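Local coordinates for protein LEC-6 (Caenorhabditis elegans, PDB 3VV1) that binds galactose-β1,4-fucose as a member of the galectin family, with a preference for glycans that contain fucose, at residues G41-G45 with F114-G118; S59-I63 with H74-D80; Q95-A101 with F130-R136. All coordinates share one frame; numbering follows the deposited sequence.

Contact 1. Residues G41-G45 with F114-G118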
loop_
_atom_site.group_PDB
_atom_site.type_symbol
_atom_site.label_atom_id
_atom_site.label_comp_id
_atom_site.label_asym_id
_atom_site.label_seq_id
_atom_site.Cartn_x
_atom_site.Cartn_y
_atom_site.Cartn_z
ATOM N N GLY A 41 4.790 -5.873 8.518
ATOM C CA GLY A 41 5.616 -7.054 8.680
ATOM C C GLY A 41 6.423 -7.329 7.396
ATOM O O GLY A 41 6.177 -6.766 6.289
ATOM N N PHE A 42 7.397 -8.228 7.524
ATOM C CA PHE A 42 8.150 -8.604 6.327
ATOM C C PHE A 42 8.558 -10.077 6.475
ATOM O O PHE A 42 9.725 -10.425 6.696
ATOM C CB PHE A 42 9.366 -7.682 6.137
ATOM C CG PHE A 42 9.970 -7.833 4.762
ATOM C CD1 PHE A 42 9.276 -7.300 3.661
ATOM C CD2 PHE A 42 11.166 -8.528 4.555
ATOM C CE1 PHE A 42 9.741 -7.464 2.351
ATOM C CE2 PHE A 42 11.664 -8.684 3.235
ATOM C CZ PHE A 42 10.932 -8.168 2.154
ATOM N N SER A 43 7.570 -10.965 6.381
ATOM C CA SER A 43 7.843 -12.384 6.617
ATOM C C SER A 43 6.873 -13.180 5.731
ATOM O O SER A 43 6.116 -12.591 4.907
ATOM C CB SER A 43 7.655 -12.728 8.106
ATOM O OG SER A 43 6.259 -12.572 8.448
ATOM N N ASN A 44 6.861 -14.502 5.916
ATOM C CA ASN A 44 5.873 -15.361 5.188
ATOM C C ASN A 44 5.827 -15.107 3.694
ATOM O O ASN A 44 4.777 -15.073 3.048
ATOM C CB ASN A 44 4.476 -15.196 5.775
ATOM C CG ASN A 44 4.317 -15.952 7.060
ATOM O OD1 ASN A 44 4.620 -17.170 7.180
ATOM N ND2 ASN A 44 3.822 -15.278 8.022
ATOM N N GLY A 45 7.003 -14.917 3.127
ATOM C CA GLY A 45 7.172 -14.786 1.704
ATOM C C GLY A 45 7.104 -13.376 1.178
ATOM O O GLY A 45 7.138 -13.192 -0.055
ATOM N N PHE A 114 14.546 -8.329 -1.904
ATOM C CA PHE A 114 14.681 -9.069 -0.657
ATOM C C PHE A 114 13.407 -9.944 -0.555
ATOM O O PHE A 114 12.289 -9.473 -0.796
ATOM C CB PHE A 114 14.655 -8.088 0.522
ATOM C CG PHE A 114 15.808 -7.079 0.513
ATOM C CD1 PHE A 114 15.736 -5.920 -0.268
ATOM C CD2 PHE A 114 17.008 -7.357 1.203
ATOM C CE1 PHE A 114 16.843 -5.009 -0.329
ATOM C CE2 PHE A 114 18.082 -6.433 1.201
ATOM C CZ PHE A 114 17.984 -5.260 0.428
ATOM N N VAL A 115 13.594 -11.182 -0.122
ATOM C CA VAL A 115 12.450 -12.125 0.002
ATOM C C VAL A 115 12.597 -12.781 1.359
ATOM O O VAL A 115 13.652 -13.374 1.654
ATOM C CB VAL A 115 12.433 -13.221 -1.073
ATOM C CG1 VAL A 115 11.113 -14.054 -0.941
ATOM C CG2 VAL A 115 12.538 -12.573 -2.448
ATOM N N SER A 116 11.577 -12.693 2.208
ATOM C CA SER A 116 11.696 -13.204 3.583
ATOM C C SER A 116 10.800 -14.367 3.842
ATOM O O SER A 116 9.583 -14.256 3.708
ATOM C CB SER A 116 11.237 -12.115 4.547
ATOM O OG SER A 116 11.370 -12.614 5.860
ATOM N N ASN A 117 11.385 -15.481 4.237
ATOM C CA ASN A 117 10.597 -16.667 4.567
ATOM C C ASN A 117 11.395 -17.627 5.410
ATOM O O ASN A 117 12.615 -17.836 5.117
ATOM C CB ASN A 117 10.177 -17.400 3.347
ATOM C CG ASN A 117 8.815 -18.076 3.532
ATOM O OD1 ASN A 117 8.332 -18.401 4.656
ATOM N ND2 ASN A 117 8.155 -18.212 2.407
ATOM N N GLY A 118 10.734 -18.118 6.457
ATOM C CA GLY A 118 11.305 -19.169 7.316
ATOM C C GLY A 118 12.593 -18.712 7.963
ATOM O O GLY A 118 13.503 -19.535 8.215
HETATM O O HOH W 1 8.301 -16.512 7.343
#
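Ser43 passes Ser116 with their CA atoms 5.0 Å apart, and further along Gly45 CA comes within 4.8 Å of Asn117 CA. Here the loop that leads from strand 35-38 into strand 46-54 settles beside the end of strand 110-117, which pairs with 46-54 in the sugar-free sheet of the galectin beta sandwich. Gly45 N donates to Ser116 O over 2.7 Å, bent at the hydrogen (141°), and Ala46 continues the backbone pairing to Ser116. At the backbone angles of Gly45 a CB would be jammed against the carbonyl O of Asn44, so a residue without a side chain suits the turn.

The side chains show how a loop is fastened to the end of an interior strand. With CG anti to the backbone N (chi1 -167°), the Phe42 ring is laid along strand 110-117: CD2 approaches Ser116 CB at 3.6 Å, while CZ brings the ring edge to Phe114 O at 3.5 Å, in the ring plane. Phe42 crosses the Phe114 side chain at about a right angle and also packs on Leu48 and Val142; the Phe114 ring heads inward to meet Phe75 edge-to-face. Ser116 OG donates to Phe42 O at 2.9 Å and is also hydrogen-bonded to Ser139 OG. Where the strand runs out, a water bridges the two segments, accepting from Asn44 N at 2.9 Å and from Gly118 N at 3.0 Å.

Contact 2. Residues S59-I63 with H74-D80. With GAL (beta-D-galactopyranose), chain C; FUC (alpha-L-fucopyranose), chain B.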
loop_
_atom_site.group_PDB
_atom_site.type_symbol
_atom_site.label_atom_id
_atom_site.label_comp_id
_atom_site.label_asym_id
_atom_site.label_seq_id
_atom_site.Cartn_x
_atom_site.Cartn_y
_atom_site.Cartn_z
ATOM N N SER A 59 29.734 7.571 -0.323
ATOM C CA SER A 59 30.422 6.327 -0.632
ATOM C C SER A 59 29.674 5.065 -0.165
ATOM O O SER A 59 30.156 3.943 -0.423
ATOM C CB SER A 59 31.792 6.331 0.012
ATOM O OG SER A 59 31.718 6.522 1.416
ATOM N N ARG A 60 28.556 5.256 0.545
ATOM C CA ARG A 60 27.720 4.128 0.994
ATOM C C ARG A 60 26.265 4.401 0.816
ATOM O O ARG A 60 25.871 5.528 0.819
ATOM C CB ARG A 60 27.955 3.844 2.502
ATOM C CG ARG A 60 29.432 3.569 2.805
ATOM C CD ARG A 60 29.614 3.191 4.278
ATOM N NE ARG A 60 31.030 2.900 4.507
ATOM C CZ ARG A 60 31.545 2.608 5.711
ATOM N NH1 ARG A 60 30.748 2.545 6.801
ATOM N NH2 ARG A 60 32.850 2.412 5.842
ATOM N N PHE A 61 25.464 3.321 0.810
ATOM C CA PHE A 61 24.039 3.483 0.979
ATOM C C PHE A 61 23.571 2.257 1.723
ATOM O O PHE A 61 24.240 1.197 1.750
ATOM C CB PHE A 61 23.263 3.664 -0.371
ATOM C CG PHE A 61 23.192 2.422 -1.254
ATOM C CD1 PHE A 61 22.188 1.480 -1.094
ATOM C CD2 PHE A 61 24.114 2.266 -2.306
ATOM C CE1 PHE A 61 22.099 0.384 -1.960
ATOM C CE2 PHE A 61 24.059 1.138 -3.159
ATOM C CZ PHE A 61 23.032 0.206 -2.982
ATOM N N HIS A 62 22.405 2.364 2.329
ATOM C CA HIS A 62 21.871 1.154 2.993
ATOM C C HIS A 62 20.378 1.079 2.908
ATOM O O HIS A 62 19.696 2.089 2.691
ATOM C CB HIS A 62 22.360 1.039 4.468
ATOM C CG HIS A 62 21.908 2.149 5.334
ATOM N ND1 HIS A 62 22.658 3.266 5.557
ATOM C CD2 HIS A 62 20.719 2.335 6.025
ATOM C CE1 HIS A 62 22.006 4.068 6.398
ATOM N NE2 HIS A 62 20.816 3.517 6.672
ATOM N N ILE A 63 19.876 -0.166 3.087
ATOM C CA ILE A 63 18.447 -0.424 3.283
ATOM C C ILE A 63 18.332 -1.041 4.661
ATOM O O ILE A 63 19.038 -2.000 4.952
ATOM C CB ILE A 63 17.933 -1.414 2.225
ATOM C CG1 ILE A 63 17.862 -0.815 0.806
ATOM C CG2 ILE A 63 16.531 -1.839 2.607
ATOM C CD1 ILE A 63 19.089 -0.858 -0.000
ATOM N N HIS A 74 20.230 -4.772 8.110
ATOM C CA HIS A 74 20.853 -3.562 7.594
ATOM C C HIS A 74 21.701 -4.085 6.463
ATOM O O HIS A 74 22.648 -4.845 6.686
ATOM C CB HIS A 74 21.715 -2.967 8.738
ATOM C CG HIS A 74 22.698 -1.885 8.304
ATOM N ND1 HIS A 74 22.305 -0.600 8.094
ATOM C CD2 HIS A 74 24.080 -1.900 8.145
ATOM C CE1 HIS A 74 23.379 0.184 7.829
ATOM N NE2 HIS A 74 24.478 -0.621 7.834
ATOM N N PHE A 75 21.368 -3.694 5.236
ATOM C CA PHE A 75 22.089 -4.123 4.018
ATOM C C PHE A 75 22.879 -2.893 3.548
ATOM O O PHE A 75 22.274 -1.876 3.168
ATOM C CB PHE A 75 21.030 -4.553 2.975
ATOM C CG PHE A 75 21.611 -4.820 1.606
ATOM C CD1 PHE A 75 22.032 -6.116 1.262
ATOM C CD2 PHE A 75 21.735 -3.786 0.636
ATOM C CE1 PHE A 75 22.552 -6.401 0.008
ATOM C CE2 PHE A 75 22.279 -4.096 -0.625
ATOM C CZ PHE A 75 22.657 -5.378 -0.948
ATOM N N ASN A 76 24.200 -2.937 3.642
ATOM C CA ASN A 76 24.999 -1.694 3.436
ATOM C C ASN A 76 25.996 -1.912 2.295
ATOM O O ASN A 76 26.930 -2.696 2.409
ATOM C CB ASN A 76 25.727 -1.442 4.743
ATOM C CG ASN A 76 26.412 -0.050 4.850
ATOM O OD1 ASN A 76 27.287 0.113 5.701
ATOM N ND2 ASN A 76 25.984 0.960 4.070
ATOM N N ALA A 77 25.762 -1.240 1.191
ATOM C CA ALA A 77 26.710 -1.232 0.092
ATOM C C ALA A 77 27.790 -0.197 0.412
ATOM O O ALA A 77 27.474 0.951 0.667
ATOM C CB ALA A 77 25.958 -0.823 -1.201
ATOM N N ARG A 78 29.060 -0.595 0.336
ATOM C CA ARG A 78 30.187 0.285 0.695
ATOM C C ARG A 78 31.162 0.372 -0.491
ATOM O O ARG A 78 31.949 -0.559 -0.753
ATOM C CB ARG A 78 30.901 -0.287 1.946
ATOM C CG ARG A 78 29.962 -0.422 3.146
ATOM C CD ARG A 78 30.776 -0.866 4.348
ATOM N NE ARG A 78 29.943 -0.870 5.552
ATOM C CZ ARG A 78 30.411 -1.141 6.769
ATOM N NH1 ARG A 78 31.713 -1.450 6.936
ATOM N NH2 ARG A 78 29.602 -1.095 7.823
ATOM N N PHE A 79 31.129 1.485 -1.207
ATOM C CA PHE A 79 32.082 1.700 -2.302
ATOM C C PHE A 79 33.465 2.074 -1.764
ATOM O O PHE A 79 34.460 1.895 -2.451
ATOM C CB PHE A 79 31.498 2.757 -3.252
ATOM C CG PHE A 79 30.232 2.287 -3.906
ATOM C CD1 PHE A 79 30.278 1.410 -5.003
ATOM C CD2 PHE A 79 28.952 2.646 -3.374
ATOM C CE1 PHE A 79 29.078 0.938 -5.549
ATOM C CE2 PHE A 79 27.755 2.172 -3.935
ATOM C CZ PHE A 79 27.824 1.300 -5.034
ATOM N N ASP A 80 33.534 2.579 -0.524
ATOM C CA ASP A 80 34.819 2.938 0.052
ATOM C C ASP A 80 35.576 1.655 0.449
ATOM O O ASP A 80 36.788 1.575 0.280
ATOM C CB ASP A 80 34.652 3.891 1.271
ATOM C CG ASP A 80 33.824 3.260 2.423
ATOM O OD1 ASP A 80 32.845 2.510 2.132
ATOM O OD2 ASP A 80 34.153 3.534 3.586
HETATM C C1 GAL C . 29.462 0.243 11.174
HETATM C C2 GAL C . 28.792 1.442 10.436
HETATM C C3 GAL C . 27.319 1.380 10.594
HETATM C C4 GAL C . 26.816 -0.004 10.156
HETATM C C5 GAL C . 27.594 -1.080 10.929
HETATM C C6 GAL C . 27.122 -2.502 10.544
HETATM O O2 GAL C . 29.282 2.636 11.002
HETATM O O3 GAL C . 26.697 2.367 9.726
HETATM O O4 GAL C . 27.001 -0.166 8.731
HETATM O O5 GAL C . 28.947 -0.986 10.655
HETATM O O6 GAL C . 27.887 -3.464 11.295
HETATM C C1 FUC B . 33.999 0.713 10.271
HETATM C C2 FUC B . 33.421 -0.583 9.545
HETATM C C3 FUC B . 32.640 -1.494 10.548
HETATM C C4 FUC B . 31.774 -0.709 11.573
HETATM C C5 FUC B . 32.682 0.080 12.535
HETATM C C6 FUC B . 31.756 0.838 13.466
HETATM O O1 FUC B . 35.398 0.837 10.058
HETATM O O2 FUC B . 34.393 -1.354 8.624
HETATM O O3 FUC B . 31.808 -2.237 9.734
HETATM O O4 FUC B . 30.842 0.250 10.851
HETATM O O5 FUC B . 33.483 1.014 11.710
HETATM O O HOH W 2 32.142 6.116 4.556
HETATM O O HOH W 3 27.796 2.374 7.150
HETATM O O HOH W 4 25.031 3.856 4.344
#
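Arg60 and Arg78 face each other as a non-hydrogen-bonded pair of the antiparallel hairpin formed by strands 60-66 and 71-78, and their guanidinium groups lie flat on one another, planes 5° apart and centres 4.1 Å apart. Both chains are extended from CG to NE, which carries the two flat groups to the same height above the sheet. Each is steered by a different acceptor. Arg60 grips Asp80 side-on, NE to OD1 at 3.0 Å and NH2 to OD2 at 2.8 Å, although the carboxylate is turned well out of the guanidinium plane. Arg78 NE donates to Asn76 OD1, approaching from above the plane of that amide carbonyl; NH1 also forms a salt bridge with Glu81. Held this way, Arg78 presents its edge to the glycan, NH1 to fucose O3 and NH2 to galactose O4, each at 2.9 Å.

Asn76 is held from two sides. Its CG stands anti to the backbone N (chi1 -169°), and ND2 reaches across to Phe61 O, which also accepts the strand bond from Ala77 N and so has two donors. Next to it, His74 CE1 sits over one face of the His62 ring, 3.5 Å from CG, the two planes inclined at 43°. From there His74 NE2 meets galactose O4 at 2.7 Å. A water ties Arg60 NH1 and Asn76 OD1 to galactose O3 and O4.

On the reverse face of the sheet the chemistry is apolar: Ala77 CB lies over the Phe61 ring, 3.4 Å from CE2, and Ile63 runs alongside Phe75. A strand pair with one apolar face and one face of His, Asn and Arg gathered on galactose O4 is the signature of the galectin carbohydrate-recognition site.

Contact 3. Residues Q95-A101 with F130-R136. With FUC (alpha-L-fucopyranose), chain B; GAL (beta-D-galactopyranose), chain C.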
loop_
_atom_site.group_PDB
_atom_site.type_symbol
_atom_site.label_atom_id
_atom_site.label_comp_id
_atom_site.label_asym_id
_atom_site.label_seq_id
_atom_site.Cartn_x
_atom_site.Cartn_y
_atom_site.Cartn_z
ATOM N N GLN A 95 25.135 -6.580 15.817
ATOM C CA GLN A 95 25.538 -7.964 16.018
ATOM C C GLN A 95 26.712 -8.276 15.086
ATOM O O GLN A 95 27.504 -7.379 14.797
ATOM C CB GLN A 95 24.292 -8.892 15.866
ATOM C CG GLN A 95 23.277 -8.524 16.964
ATOM C CD GLN A 95 21.996 -9.346 16.862
ATOM O OE1 GLN A 95 21.229 -9.181 15.926
ATOM N NE2 GLN A 95 21.779 -10.215 17.832
ATOM N N SER A 96 26.877 -9.524 14.652
ATOM C CA SER A 96 28.008 -9.917 13.792
ATOM C C SER A 96 27.775 -9.531 12.336
ATOM O O SER A 96 26.674 -9.784 11.783
ATOM C CB SER A 96 28.136 -11.465 13.855
ATOM O OG SER A 96 29.394 -11.737 13.287
ATOM N N GLU A 97 28.794 -8.951 11.692
ATOM C CA GLU A 97 28.648 -8.599 10.290
ATOM C C GLU A 97 28.820 -9.849 9.387
ATOM O O GLU A 97 29.702 -10.707 9.631
ATOM C CB GLU A 97 29.706 -7.584 9.870
ATOM C CG GLU A 97 29.476 -6.247 10.538
ATOM C CD GLU A 97 30.552 -5.219 10.169
ATOM O OE1 GLU A 97 31.630 -5.604 9.652
ATOM O OE2 GLU A 97 30.310 -4.044 10.467
ATOM N N ASP A 98 27.994 -9.900 8.343
ATOM C CA ASP A 98 28.255 -10.786 7.199
ATOM C C ASP A 98 28.831 -9.904 6.110
ATOM O O ASP A 98 28.187 -8.887 5.726
ATOM C CB ASP A 98 26.991 -11.440 6.619
ATOM C CG ASP A 98 26.342 -12.453 7.532
ATOM O OD1 ASP A 98 27.016 -12.980 8.454
ATOM O OD2 ASP A 98 25.141 -12.750 7.256
ATOM N N ARG A 99 29.978 -10.274 5.562
ATOM C CA ARG A 99 30.587 -9.459 4.508
ATOM C C ARG A 99 30.532 -10.185 3.184
ATOM O O ARG A 99 30.878 -11.362 3.119
ATOM C CB ARG A 99 32.019 -9.102 4.875
ATOM C CG ARG A 99 31.998 -8.235 6.132
ATOM C CD ARG A 99 33.317 -7.618 6.574
ATOM N NE ARG A 99 33.731 -6.539 5.696
ATOM C CZ ARG A 99 33.759 -5.235 6.018
ATOM N NH1 ARG A 99 33.361 -4.770 7.192
ATOM N NH2 ARG A 99 34.167 -4.390 5.123
ATOM N N HIS A 100 30.177 -9.477 2.113
ATOM C CA HIS A 100 30.042 -10.037 0.747
ATOM C C HIS A 100 30.750 -9.114 -0.198
ATOM O O HIS A 100 31.096 -7.949 0.158
ATOM C CB HIS A 100 28.546 -10.063 0.368
ATOM C CG HIS A 100 27.757 -10.909 1.308
ATOM N ND1 HIS A 100 27.749 -12.263 1.215
ATOM C CD2 HIS A 100 26.928 -10.566 2.374
ATOM C CE1 HIS A 100 26.938 -12.760 2.189
ATOM N NE2 HIS A 100 26.452 -11.733 2.913
ATOM N N ALA A 101 30.939 -9.594 -1.394
ATOM C CA ALA A 101 31.444 -8.725 -2.455
ATOM C C ALA A 101 30.394 -7.651 -2.729
ATOM O O ALA A 101 29.199 -7.770 -2.357
ATOM C CB ALA A 101 31.730 -9.529 -3.710
ATOM N N PHE A 130 22.128 -13.269 -4.783
ATOM C CA PHE A 130 23.353 -12.592 -4.313
ATOM C C PHE A 130 23.778 -13.131 -2.943
ATOM O O PHE A 130 24.956 -13.506 -2.753
ATOM C CB PHE A 130 23.108 -11.074 -4.259
ATOM C CG PHE A 130 24.211 -10.340 -3.561
ATOM C CD1 PHE A 130 25.502 -10.280 -4.117
ATOM C CD2 PHE A 130 23.974 -9.745 -2.339
ATOM C CE1 PHE A 130 26.516 -9.625 -3.446
ATOM C CE2 PHE A 130 25.018 -9.150 -1.633
ATOM C CZ PHE A 130 26.288 -9.065 -2.219
ATOM N N ALA A 131 22.856 -13.147 -1.970
ATOM C CA ALA A 131 23.249 -13.633 -0.638
ATOM C C ALA A 131 22.004 -13.982 0.142
ATOM O O ALA A 131 20.945 -13.428 -0.108
ATOM C CB ALA A 131 23.998 -12.529 0.137
ATOM N N ASP A 132 22.157 -14.874 1.101
ATOM C CA ASP A 132 21.168 -15.075 2.140
ATOM C C ASP A 132 21.600 -14.398 3.437
ATOM O O ASP A 132 22.832 -14.304 3.753
ATOM C CB ASP A 132 21.026 -16.555 2.428
ATOM C CG ASP A 132 20.078 -17.257 1.458
ATOM O OD1 ASP A 132 19.459 -16.644 0.570
ATOM O OD2 ASP A 132 19.940 -18.495 1.633
ATOM N N PHE A 133 20.599 -13.925 4.203
ATOM C CA PHE A 133 20.853 -13.419 5.545
ATOM C C PHE A 133 19.933 -14.218 6.461
ATOM O O PHE A 133 18.722 -14.202 6.296
ATOM C CB PHE A 133 20.497 -11.921 5.624
ATOM C CG PHE A 133 20.733 -11.331 6.980
ATOM C CD1 PHE A 133 22.016 -11.119 7.418
ATOM C CD2 PHE A 133 19.654 -11.031 7.821
ATOM C CE1 PHE A 133 22.239 -10.555 8.683
ATOM C CE2 PHE A 133 19.864 -10.468 9.069
ATOM C CZ PHE A 133 21.168 -10.244 9.513
ATOM N N VAL A 134 20.489 -14.886 7.449
ATOM C CA VAL A 134 19.668 -15.639 8.406
ATOM C C VAL A 134 19.285 -14.670 9.520
ATOM O O VAL A 134 20.187 -14.200 10.278
ATOM C CB VAL A 134 20.474 -16.842 8.945
ATOM C CG1 VAL A 134 19.706 -17.519 10.085
ATOM C CG2 VAL A 134 20.807 -17.844 7.826
ATOM N N GLU A 135 18.010 -14.320 9.619
ATOM C CA GLU A 135 17.621 -13.258 10.561
ATOM C C GLU A 135 17.862 -13.703 12.032
ATOM O O GLU A 135 17.861 -14.913 12.386
ATOM C CB GLU A 135 16.152 -12.798 10.344
ATOM C CG GLU A 135 15.132 -13.843 10.817
ATOM C CD GLU A 135 13.739 -13.574 10.282
ATOM O OE1 GLU A 135 13.611 -13.106 9.138
ATOM O OE2 GLU A 135 12.758 -13.881 11.005
ATOM N N ARG A 136 18.138 -12.710 12.860
ATOM C CA ARG A 136 18.461 -12.933 14.262
ATOM C C ARG A 136 17.350 -12.476 15.206
ATOM O O ARG A 136 17.407 -12.749 16.400
ATOM C CB ARG A 136 19.782 -12.174 14.541
ATOM C CG ARG A 136 21.001 -12.743 13.849
ATOM C CD ARG A 136 21.589 -11.740 12.920
ATOM N NE ARG A 136 22.770 -12.246 12.260
ATOM C CZ ARG A 136 23.827 -11.459 11.991
ATOM N NH1 ARG A 136 23.764 -10.193 12.389
ATOM N NH2 ARG A 136 24.913 -11.940 11.347
HETATM C C1 FUC B . 33.999 0.713 10.271
HETATM C C2 FUC B . 33.421 -0.583 9.545
HETATM C C3 FUC B . 32.640 -1.494 10.548
HETATM C C4 FUC B . 31.774 -0.709 11.573
HETATM C C5 FUC B . 32.682 0.080 12.535
HETATM C C6 FUC B . 31.756 0.838 13.466
HETATM O O1 FUC B . 35.398 0.837 10.058
HETATM O O2 FUC B . 34.393 -1.354 8.624
HETATM O O3 FUC B . 31.808 -2.237 9.734
HETATM O O4 FUC B . 30.842 0.250 10.851
HETATM O O5 FUC B . 33.483 1.014 11.710
HETATM C C1 GAL C . 29.462 0.243 11.174
HETATM C C2 GAL C . 28.792 1.442 10.436
HETATM C C3 GAL C . 27.319 1.380 10.594
HETATM C C4 GAL C . 26.816 -0.004 10.156
HETATM C C5 GAL C . 27.594 -1.080 10.929
HETATM C C6 GAL C . 27.122 -2.502 10.544
HETATM O O2 GAL C . 29.282 2.636 11.002
HETATM O O3 GAL C . 26.697 2.367 9.726
HETATM O O4 GAL C . 27.001 -0.166 8.731
HETATM O O5 GAL C . 28.947 -0.986 10.655
HETATM O O6 GAL C . 27.887 -3.464 11.295
HETATM O O HOH W 5 19.420 -11.778 18.071
HETATM O O HOH W 6 24.370 -12.178 4.783
HETATM O O HOH W 7 23.275 -14.678 7.933
HETATM O O HOH W 8 25.964 -14.775 10.156
#
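Arg136 reaches from the end of strand 128-134 to the 95-101 segment, whose strand 98-100 belongs to the other sheet of the sandwich; the axes of segments 98-100 and 130-134 run antiparallel, 9.2 Å apart at their closest. Its CB starts beside Gln95 OE1 at 3.6 Å, an oxygen hydrogen-bonded to Ser88 OG. A bend at chi2 (119°) carries CG and CD past the same oxygen at 4.1 and 4.0 Å, Gln95 running the opposite way, and the guanidinium group ends over Phe133, whose CE1 lies over its centre. At the tip both terminal nitrogens close on one atom: NH2 meets Ser96 O at 2.8 Å and NH1 meets it at 3.0 Å. NH1 is further bonded to Ser88 and Asn87, whereas NH2 forms a long salt bridge to Asp98 OD1.

Farther along, Ala131 CB sits over the face of the His100 ring, 3.6 Å from CE1, and a water joins His100 NE2, Asp98 OD2 and Asp132 O. The direct hydrogen bonds thus come from a single arginine, and four waters link other polar groups of the two segments. By fixing the Ser96 carbonyl, Arg136 probably helps to place the adjacent Glu97, which accepts from galactose O6 through OE2.

Overall arrangement
The three contacts sample a two-sheet sandwich in different ways. Contact 1 fastens a connecting loop to a strand of the sheet without sugar, contact 2 pairs two strands of the sugar-binding sheet, and contact 3 spans the two sheets. Contacts 1 and 2 lie on opposite sides of the chain's centre but share the interior, where Phe114 packs on Phe75 and Ile63; Phe130 of contact 3 reaches Phe75 as well. Both of the first two are partly buried, contact 2 with the larger buried share, and contact 3 is a surface contact relying on waters and one arginine. Contacts 2 and 3 both supply residues to one glycan site, Arg78 lying close to both Glu97 and Arg99.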